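Long-range contacts in putative HTH-type transcriptional regulator PH0061 (Pyrococcus horikoshii, PDB 2DBB), which probably binds specific DNA sequences through a helix-turn-helix domain, acting as a transcriptional regulator of the AsnC family: residues M68-L73 against V109-P114; V72-K77 against K132-V137. All blocks are in the same frame, centred on the assembly; numbering follows the deposited sequence.

Contact 1 (M68-L73 against V109-P114); sequences MYAIVL and VRLLLP
This is an antiparallel pairing of two neighbouring inner strands in the four-stranded sheet, a largely buried contact with different chemistry on its two faces. The segments 68-73 and 109-114 run at 153° to each other, and M68, A70 and V72 each exchange a pair of backbone hydrogen bonds with L113, L111 and V109 respectively. The bond from V72 N to V109 O is the shortest, at 2.7 Å, and lies in the carbonyl plane. On the face carrying Y69, I71, R110 and L112, the extended start of R110 bends at chi3 (-66°) and brings its guanidinium over the Y69 ring. NH1 of R110 leads, 3.2 Å from Y69 CG, while the centroid of the ring lies 4.3 Å from R110 CZ in a cation-pi contact. The two planes are 62° apart, so the guanidinium meets the ring tilted rather than flat; behind it, R110 CD adds a CH-pi contact over the same ring face. I71 CD1 sits over one face of the guanidinium, 3.7 Å from R110 CZ. An alanine in place of Y69 would remove this ring and would probably leave the R110 guanidinium less firmly positioned. On the other face A70 CB and L113 CD1 are pressed to 3.4 Å, tighter than usual for two carbons, and V72 CG2 packs obliquely on L111 CD1 at 3.8 Å. Helix 117-129 packs on this second face, with F127 against L111 and L123 and I124 against L113. The Y69 face turns to the second subunit, whose E99 forms a salt bridge with R110 NH1, while strands 95-102 and 134-148 flank the pair within the sheet.

Contact 2 (V72-K77 against K132-V137); sequences VLIKSK and KNAENV
K75 O is the best-held polar atom, gripped by two backbone N-H groups from consecutive residues. E135 N donates from 2.9 Å to K75 O, nearly along the C=O axis, and N136 N adds a weak bond to the same oxygen at 3.3 Å. E135 and N136 thus both face K75, which defines a classic beta bulge; the register slips by one residue, so that S76 comes to face A134. Before the slip the pairing is regular: K75 N gives a nearly straight bond (163°) to N136 O at 2.8 Å, in the carbonyl plane. K75 and N136 touch through their CB atoms, and the lysine chain then bends at chi2 (58°) and leads away to a weak hydrogen bond with G103 O. On the opposite face V72 CG1 lies alongside V137 CG1 at 4.0 Å, the two valines pointing the same way, and I74 CG2 rests loosely on A134 CB. Just past the end of the strand, the K77 side chain runs along the backbone of N133 and A134. Its CG passes 3.3 Å from N133 O, and a bend at chi4 (-60°) brings NZ to E135, where it forms a salt bridge with OE2 at 3.2 Å. The lysine and glutamate chains cross at about a right angle, tip to tip. Helix 79-89 lies nearby, its A82 on S76, while L128 of helix 117-129 meets V137. The backbone N of K77 is buried here with no partner in the model. Backbone bonds focused on K75 therefore hold this edge of the sheet, and the ion pair, formed by two exposed residues, is likely to be weakened by water and to add less than the bulge does.

Both contacts use strand 67-76, with centres about 15 Å apart, and they share V72 and L73. Contact 1 joins its first part to strand 107-114 on one side; contact 2 joins its last part to the start of strand 134-148 on the other. Strand 67-76 therefore lies inside the sheet, between a partner that follows helix 79-89 and strand 95-102 and one that follows helix 117-129. V109 CG2 touches I74 CD1 at 4.2 Å, linking the two directly. The strand-helix-strand-strand-helix-strand order and the antiparallel sheet are those of the ferredoxin-like domain of AsnC-family regulators, separate in sequence from the predicted helix-turn-helix.

Contact 1 (M68-L73 against V109-P114)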
ATOM      1  N   MET B  68      10.983   7.976  -3.453  1.00 25.48           N
ATOM      2  CA  MET B  68      10.690   7.153  -4.616  1.00 26.81           C
ATOM      3  C   MET B  68      10.559   5.722  -4.103  1.00 26.42           C
ATOM      4  O   MET B  68      11.178   5.356  -3.101  1.00 26.20           O
ATOM      5  CB  MET B  68      11.814   7.236  -5.663  1.00 28.60           C
ATOM      6  CG  MET B  68      13.124   6.542  -5.279  1.00 33.38           C
ATOM      7  SD  MET B  68      14.347   6.441  -6.652  1.00 36.76           S
ATOM      8  CE  MET B  68      13.696   5.113  -7.564  1.00 33.51           C
ATOM      9  N   TYR B  69       9.735   4.921  -4.767  1.00 24.49           N
ATOM     10  CA  TYR B  69       9.558   3.529  -4.377  1.00 24.09           C
ATOM     11  C   TYR B  69      10.489   2.627  -5.163  1.00 24.13           C
ATOM     12  O   TYR B  69      10.951   2.969  -6.253  1.00 26.35           O
ATOM     13  CB  TYR B  69       8.131   3.042  -4.656  1.00 22.08           C
ATOM     14  CG  TYR B  69       7.085   3.449  -3.651  1.00 22.57           C
ATOM     15  CD1 TYR B  69       7.303   3.289  -2.284  1.00 21.49           C
ATOM     16  CD2 TYR B  69       5.847   3.942  -4.069  1.00 23.26           C
ATOM     17  CE1 TYR B  69       6.314   3.604  -1.354  1.00 20.84           C
ATOM     18  CE2 TYR B  69       4.852   4.262  -3.149  1.00 23.33           C
ATOM     19  CZ  TYR B  69       5.092   4.086  -1.790  1.00 23.43           C
ATOM     20  OH  TYR B  69       4.105   4.378  -0.872  1.00 22.00           O
ATOM     21  N   ALA B  70      10.749   1.463  -4.589  1.00 25.25           N
ATOM     22  CA  ALA B  70      11.557   0.440  -5.222  1.00 24.73           C
ATOM     23  C   ALA B  70      10.868  -0.847  -4.811  1.00 24.37           C
ATOM     24  O   ALA B  70      10.422  -0.980  -3.669  1.00 24.57           O
ATOM     25  CB  ALA B  70      12.988   0.465  -4.701  1.00 24.98           C
ATOM     26  N   ILE B  71      10.739  -1.773  -5.751  1.00 22.58           N
ATOM     27  CA  ILE B  71      10.123  -3.049  -5.455  1.00 22.56           C
ATOM     28  C   ILE B  71      11.242  -4.065  -5.589  1.00 21.02           C
ATOM     29  O   ILE B  71      11.975  -4.057  -6.576  1.00 20.96           O
ATOM     30  CB  ILE B  71       9.007  -3.410  -6.463  1.00 23.09           C
ATOM     31  CG1 ILE B  71       7.862  -2.389  -6.386  1.00 27.10           C
ATOM     32  CG2 ILE B  71       8.495  -4.806  -6.182  1.00 21.70           C
ATOM     33  CD1 ILE B  71       7.085  -2.415  -5.085  1.00 28.56           C
ATOM     34  N   VAL B  72      11.389  -4.913  -4.580  1.00 19.79           N
ATOM     35  CA  VAL B  72      12.410  -5.948  -4.606  1.00 20.78           C
ATOM     36  C   VAL B  72      11.728  -7.310  -4.717  1.00 19.47           C
ATOM     37  O   VAL B  72      10.910  -7.697  -3.877  1.00 19.72           O
ATOM     38  CB  VAL B  72      13.296  -5.881  -3.346  1.00 20.81           C
ATOM     39  CG1 VAL B  72      14.356  -6.983  -3.383  1.00 21.72           C
ATOM     40  CG2 VAL B  72      13.960  -4.515  -3.275  1.00 18.28           C
ATOM     41  N   LEU B  73      12.052  -8.015  -5.788  1.00 19.05           N
ATOM     42  CA  LEU B  73      11.491  -9.326  -6.067  1.00 19.94           C
ATOM     43  C   LEU B  73      12.547 -10.357  -5.685  1.00 20.04           C
ATOM     44  O   LEU B  73      13.663 -10.346  -6.207  1.00 19.70           O
ATOM     45  CB  LEU B  73      11.156  -9.422  -7.557  1.00 20.19           C
ATOM     46  CG  LEU B  73      10.330  -8.241  -8.093  1.00 18.26           C
ATOM     47  CD1 LEU B  73      10.329  -8.262  -9.615  1.00 18.82           C
ATOM     48  CD2 LEU B  73       8.915  -8.315  -7.548  1.00 20.17           C
ATOM     49  N   VAL B 109       9.004  -7.262  -1.783  1.00 20.65           N
ATOM     50  CA  VAL B 109       9.258  -6.197  -0.828  1.00 20.79           C
ATOM     51  C   VAL B 109       9.157  -4.800  -1.428  1.00 20.13           C
ATOM     52  O   VAL B 109       9.610  -4.560  -2.537  1.00 22.10           O
ATOM     53  CB  VAL B 109      10.674  -6.335  -0.229  1.00 19.63           C
ATOM     54  CG1 VAL B 109      10.917  -5.234   0.814  1.00 20.71           C
ATOM     55  CG2 VAL B 109      10.843  -7.715   0.383  1.00 20.83           C
ATOM     56  N   ARG B 110       8.555  -3.880  -0.689  1.00 19.18           N
ATOM     57  CA  ARG B 110       8.474  -2.506  -1.154  1.00 21.52           C
ATOM     58  C   ARG B 110       9.338  -1.668  -0.223  1.00 21.53           C
ATOM     59  O   ARG B 110       9.233  -1.786   0.998  1.00 22.47           O
ATOM     60  CB  ARG B 110       7.039  -1.966  -1.126  1.00 19.48           C
ATOM     61  CG  ARG B 110       6.970  -0.480  -1.493  1.00 21.73           C
ATOM     62  CD  ARG B 110       5.559   0.094  -1.357  1.00 24.70           C
ATOM     63  NE  ARG B 110       4.624  -0.476  -2.322  1.00 24.77           N
ATOM     64  CZ  ARG B 110       4.595  -0.170  -3.617  1.00 30.13           C
ATOM     65  NH1 ARG B 110       5.452   0.711  -4.121  1.00 31.35           N
ATOM     66  NH2 ARG B 110       3.706  -0.750  -4.418  1.00 30.43           N
ATOM     67  N   LEU B 111      10.185  -0.827  -0.812  1.00 20.80           N
ATOM     68  CA  LEU B 111      11.067   0.062  -0.072  1.00 20.82           C
ATOM     69  C   LEU B 111      10.739   1.518  -0.391  1.00 22.85           C
ATOM     70  O   LEU B 111      10.382   1.849  -1.527  1.00 21.64           O
ATOM     71  CB  LEU B 111      12.527  -0.160  -0.478  1.00 20.65           C
ATOM     72  CG  LEU B 111      13.143  -1.555  -0.483  1.00 21.94           C
ATOM     73  CD1 LEU B 111      14.569  -1.460  -1.023  1.00 20.49           C
ATOM     74  CD2 LEU B 111      13.122  -2.138   0.925  1.00 21.30           C
ATOM     75  N   LEU B 112      10.856   2.379   0.616  1.00 23.14           N
ATOM     76  CA  LEU B 112      10.662   3.813   0.425  1.00 23.88           C
ATOM     77  C   LEU B 112      12.091   4.337   0.456  1.00 25.45           C
ATOM     78  O   LEU B 112      12.777   4.201   1.471  1.00 26.40           O
ATOM     79  CB  LEU B 112       9.863   4.442   1.572  1.00 23.75           C
ATOM     80  CG  LEU B 112       9.631   5.955   1.415  1.00 23.92           C
ATOM     81  CD1 LEU B 112       8.707   6.197   0.234  1.00 22.87           C
ATOM     82  CD2 LEU B 112       9.024   6.540   2.688  1.00 24.07           C
ATOM     83  N   LEU B 113      12.548   4.910  -0.654  1.00 25.66           N
ATOM     84  CA  LEU B 113      13.914   5.416  -0.747  1.00 25.71           C
ATOM     85  C   LEU B 113      13.963   6.911  -1.012  1.00 27.69           C
ATOM     86  O   LEU B 113      12.966   7.515  -1.419  1.00 27.46           O
ATOM     87  CB  LEU B 113      14.661   4.712  -1.889  1.00 25.29           C
ATOM     88  CG  LEU B 113      14.614   3.189  -1.971  1.00 22.70           C
ATOM     89  CD1 LEU B 113      15.164   2.747  -3.312  1.00 25.47           C
ATOM     90  CD2 LEU B 113      15.395   2.573  -0.828  1.00 22.16           C
ATOM     91  N   PRO B 114      15.133   7.530  -0.784  1.00 29.23           N
ATOM     92  CA  PRO B 114      15.291   8.964  -1.021  1.00 31.40           C
ATOM     93  C   PRO B 114      15.252   9.138  -2.533  1.00 34.91           C
ATOM     94  O   PRO B 114      15.754   8.283  -3.266  1.00 36.01           O
ATOM     95  CB  PRO B 114      16.677   9.262  -0.454  1.00 33.51           C
ATOM     96  CG  PRO B 114      16.869   8.192   0.576  1.00 31.26           C
ATOM     97  CD  PRO B 114      16.317   6.981  -0.103  1.00 30.47           C
TER

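Contact 2 (V72-K77 against K132-V137)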
ATOM      1  N   VAL B  72      11.389  -4.913  -4.580  1.00 19.79           N
ATOM      2  CA  VAL B  72      12.410  -5.948  -4.606  1.00 20.78           C
ATOM      3  C   VAL B  72      11.728  -7.310  -4.717  1.00 19.47           C
ATOM      4  O   VAL B  72      10.910  -7.697  -3.877  1.00 19.72           O
ATOM      5  CB  VAL B  72      13.296  -5.881  -3.346  1.00 20.81           C
ATOM      6  CG1 VAL B  72      14.356  -6.983  -3.383  1.00 21.72           C
ATOM      7  CG2 VAL B  72      13.960  -4.515  -3.275  1.00 18.28           C
ATOM      8  N   LEU B  73      12.052  -8.015  -5.788  1.00 19.05           N
ATOM      9  CA  LEU B  73      11.491  -9.326  -6.067  1.00 19.94           C
ATOM     10  C   LEU B  73      12.547 -10.357  -5.685  1.00 20.04           C
ATOM     11  O   LEU B  73      13.663 -10.346  -6.207  1.00 19.70           O
ATOM     12  CB  LEU B  73      11.156  -9.422  -7.557  1.00 20.19           C
ATOM     13  CG  LEU B  73      10.330  -8.241  -8.093  1.00 18.26           C
ATOM     14  CD1 LEU B  73      10.329  -8.262  -9.615  1.00 18.82           C
ATOM     15  CD2 LEU B  73       8.915  -8.315  -7.548  1.00 20.17           C
ATOM     16  N   ILE B  74      12.193 -11.249  -4.773  1.00 20.98           N
ATOM     17  CA  ILE B  74      13.146 -12.247  -4.310  1.00 21.87           C
ATOM     18  C   ILE B  74      12.722 -13.683  -4.544  1.00 22.09           C
ATOM     19  O   ILE B  74      11.576 -14.051  -4.301  1.00 22.12           O
ATOM     20  CB  ILE B  74      13.410 -12.086  -2.792  1.00 21.76           C
ATOM     21  CG1 ILE B  74      13.889 -10.667  -2.484  1.00 19.72           C
ATOM     22  CG2 ILE B  74      14.430 -13.117  -2.331  1.00 22.49           C
ATOM     23  CD1 ILE B  74      13.814 -10.289  -0.990  1.00 17.22           C
ATOM     24  N   LYS B  75      13.662 -14.493  -5.020  1.00 24.97           N
ATOM     25  CA  LYS B  75      13.424 -15.915  -5.217  1.00 27.95           C
ATOM     26  C   LYS B  75      14.387 -16.629  -4.264  1.00 29.93           C
ATOM     27  O   LYS B  75      15.598 -16.520  -4.410  1.00 27.19           O
ATOM     28  CB  LYS B  75      13.717 -16.340  -6.657  1.00 30.31           C
ATOM     29  CG  LYS B  75      13.316 -17.785  -6.940  1.00 35.08           C
ATOM     30  CD  LYS B  75      11.833 -17.981  -6.647  1.00 41.76           C
ATOM     31  CE  LYS B  75      11.381 -19.429  -6.801  1.00 45.58           C
ATOM     32  NZ  LYS B  75       9.919 -19.564  -6.481  1.00 45.96           N
ATOM     33  N   SER B  76      13.839 -17.345  -3.285  1.00 32.65           N
ATOM     34  CA  SER B  76      14.642 -18.066  -2.301  1.00 38.07           C
ATOM     35  C   SER B  76      15.083 -19.462  -2.734  1.00 42.01           C
ATOM     36  O   SER B  76      14.476 -20.091  -3.603  1.00 41.30           O
ATOM     37  CB  SER B  76      13.872 -18.187  -0.986  1.00 39.71           C
ATOM     38  OG  SER B  76      13.616 -16.912  -0.426  1.00 40.29           O
ATOM     39  N   LYS B  77      16.152 -19.943  -2.109  1.00 46.47           N
ATOM     40  CA  LYS B  77      16.670 -21.268  -2.399  1.00 49.90           C
ATOM     41  C   LYS B  77      15.918 -22.295  -1.551  1.00 51.15           C
ATOM     42  O   LYS B  77      15.732 -23.432  -1.980  1.00 53.83           O
ATOM     43  CB  LYS B  77      18.166 -21.335  -2.082  1.00 51.87           C
ATOM     44  CG  LYS B  77      19.023 -20.344  -2.851  1.00 53.15           C
ATOM     45  CD  LYS B  77      20.480 -20.440  -2.404  1.00 55.50           C
ATOM     46  CE  LYS B  77      21.350 -19.386  -3.072  1.00 56.52           C
ATOM     47  NZ  LYS B  77      21.341 -19.516  -4.559  1.00 58.96           N
ATOM     48  N   LYS B 132      20.522 -12.764   2.160  1.00 41.22           N
ATOM     49  CA  LYS B 132      21.472 -13.832   1.895  1.00 42.77           C
ATOM     50  C   LYS B 132      20.735 -15.083   1.448  1.00 42.92           C
ATOM     51  O   LYS B 132      19.546 -15.247   1.733  1.00 42.97           O
ATOM     52  CB  LYS B 132      22.289 -14.163   3.154  1.00 45.30           C
ATOM     53  CG  LYS B 132      22.962 -12.978   3.848  1.00 46.72           C
ATOM     54  CD  LYS B 132      22.051 -12.362   4.902  1.00 48.67           C
ATOM     55  CE  LYS B 132      22.790 -11.314   5.727  1.00 50.97           C
ATOM     56  NZ  LYS B 132      21.927 -10.696   6.778  1.00 51.68           N
ATOM     57  N   ASN B 133      21.442 -15.955   0.736  1.00 41.92           N
ATOM     58  CA  ASN B 133      20.873 -17.220   0.283  1.00 43.76           C
ATOM     59  C   ASN B 133      19.713 -17.082  -0.703  1.00 42.04           C
ATOM     60  O   ASN B 133      18.746 -17.848  -0.644  1.00 42.14           O
ATOM     61  CB  ASN B 133      20.406 -18.029   1.499  1.00 47.99           C
ATOM     62  CG  ASN B 133      21.479 -18.150   2.572  1.00 51.74           C
ATOM     63  OD1 ASN B 133      21.187 -18.495   3.719  1.00 54.66           O
ATOM     64  ND2 ASN B 133      22.728 -17.873   2.203  1.00 53.78           N
ATOM     65  N   ALA B 134      19.811 -16.115  -1.608  1.00 38.87           N
ATOM     66  CA  ALA B 134      18.768 -15.903  -2.605  1.00 35.91           C
ATOM     67  C   ALA B 134      19.274 -16.340  -3.973  1.00 32.71           C
ATOM     68  O   ALA B 134      20.416 -16.079  -4.333  1.00 32.75           O
ATOM     69  CB  ALA B 134      18.362 -14.428  -2.641  1.00 36.10           C
ATOM     70  N   GLU B 135      18.429 -17.031  -4.726  1.00 30.63           N
ATOM     71  CA  GLU B 135      18.805 -17.481  -6.057  1.00 30.51           C
ATOM     72  C   GLU B 135      18.696 -16.297  -7.020  1.00 28.56           C
ATOM     73  O   GLU B 135      19.534 -16.114  -7.899  1.00 25.85           O
ATOM     74  CB  GLU B 135      17.881 -18.615  -6.507  1.00 33.68           C
ATOM     75  CG  GLU B 135      17.962 -18.968  -8.000  1.00 42.02           C
ATOM     76  CD  GLU B 135      19.287 -19.602  -8.408  1.00 46.48           C
ATOM     77  OE1 GLU B 135      19.501 -19.812  -9.627  1.00 47.77           O
ATOM     78  OE2 GLU B 135      20.111 -19.896  -7.514  1.00 50.43           O
ATOM     79  N   ASN B 136      17.664 -15.482  -6.833  1.00 26.56           N
ATOM     80  CA  ASN B 136      17.449 -14.330  -7.694  1.00 24.83           C
ATOM     81  C   ASN B 136      16.866 -13.144  -6.943  1.00 20.61           C
ATOM     82  O   ASN B 136      15.950 -13.297  -6.139  1.00 17.05           O
ATOM     83  CB  ASN B 136      16.510 -14.706  -8.848  1.00 27.36           C
ATOM     84  CG  ASN B 136      17.209 -15.493  -9.941  1.00 32.22           C
ATOM     85  OD1 ASN B 136      17.873 -14.925 -10.814  1.00 35.58           O
ATOM     86  ND2 ASN B 136      17.069 -16.809  -9.896  1.00 36.87           N
ATOM     87  N   VAL B 137      17.410 -11.963  -7.222  1.00 18.38           N
ATOM     88  CA  VAL B 137      16.942 -10.727  -6.622  1.00 22.60           C
ATOM     89  C   VAL B 137      16.811  -9.689  -7.738  1.00 24.12           C
ATOM     90  O   VAL B 137      17.774  -9.405  -8.443  1.00 28.01           O
ATOM     91  CB  VAL B 137      17.927 -10.184  -5.568  1.00 22.42           C
ATOM     92  CG1 VAL B 137      17.439  -8.835  -5.054  1.00 22.17           C
ATOM     93  CG2 VAL B 137      18.050 -11.169  -4.414  1.00 23.64           C
TER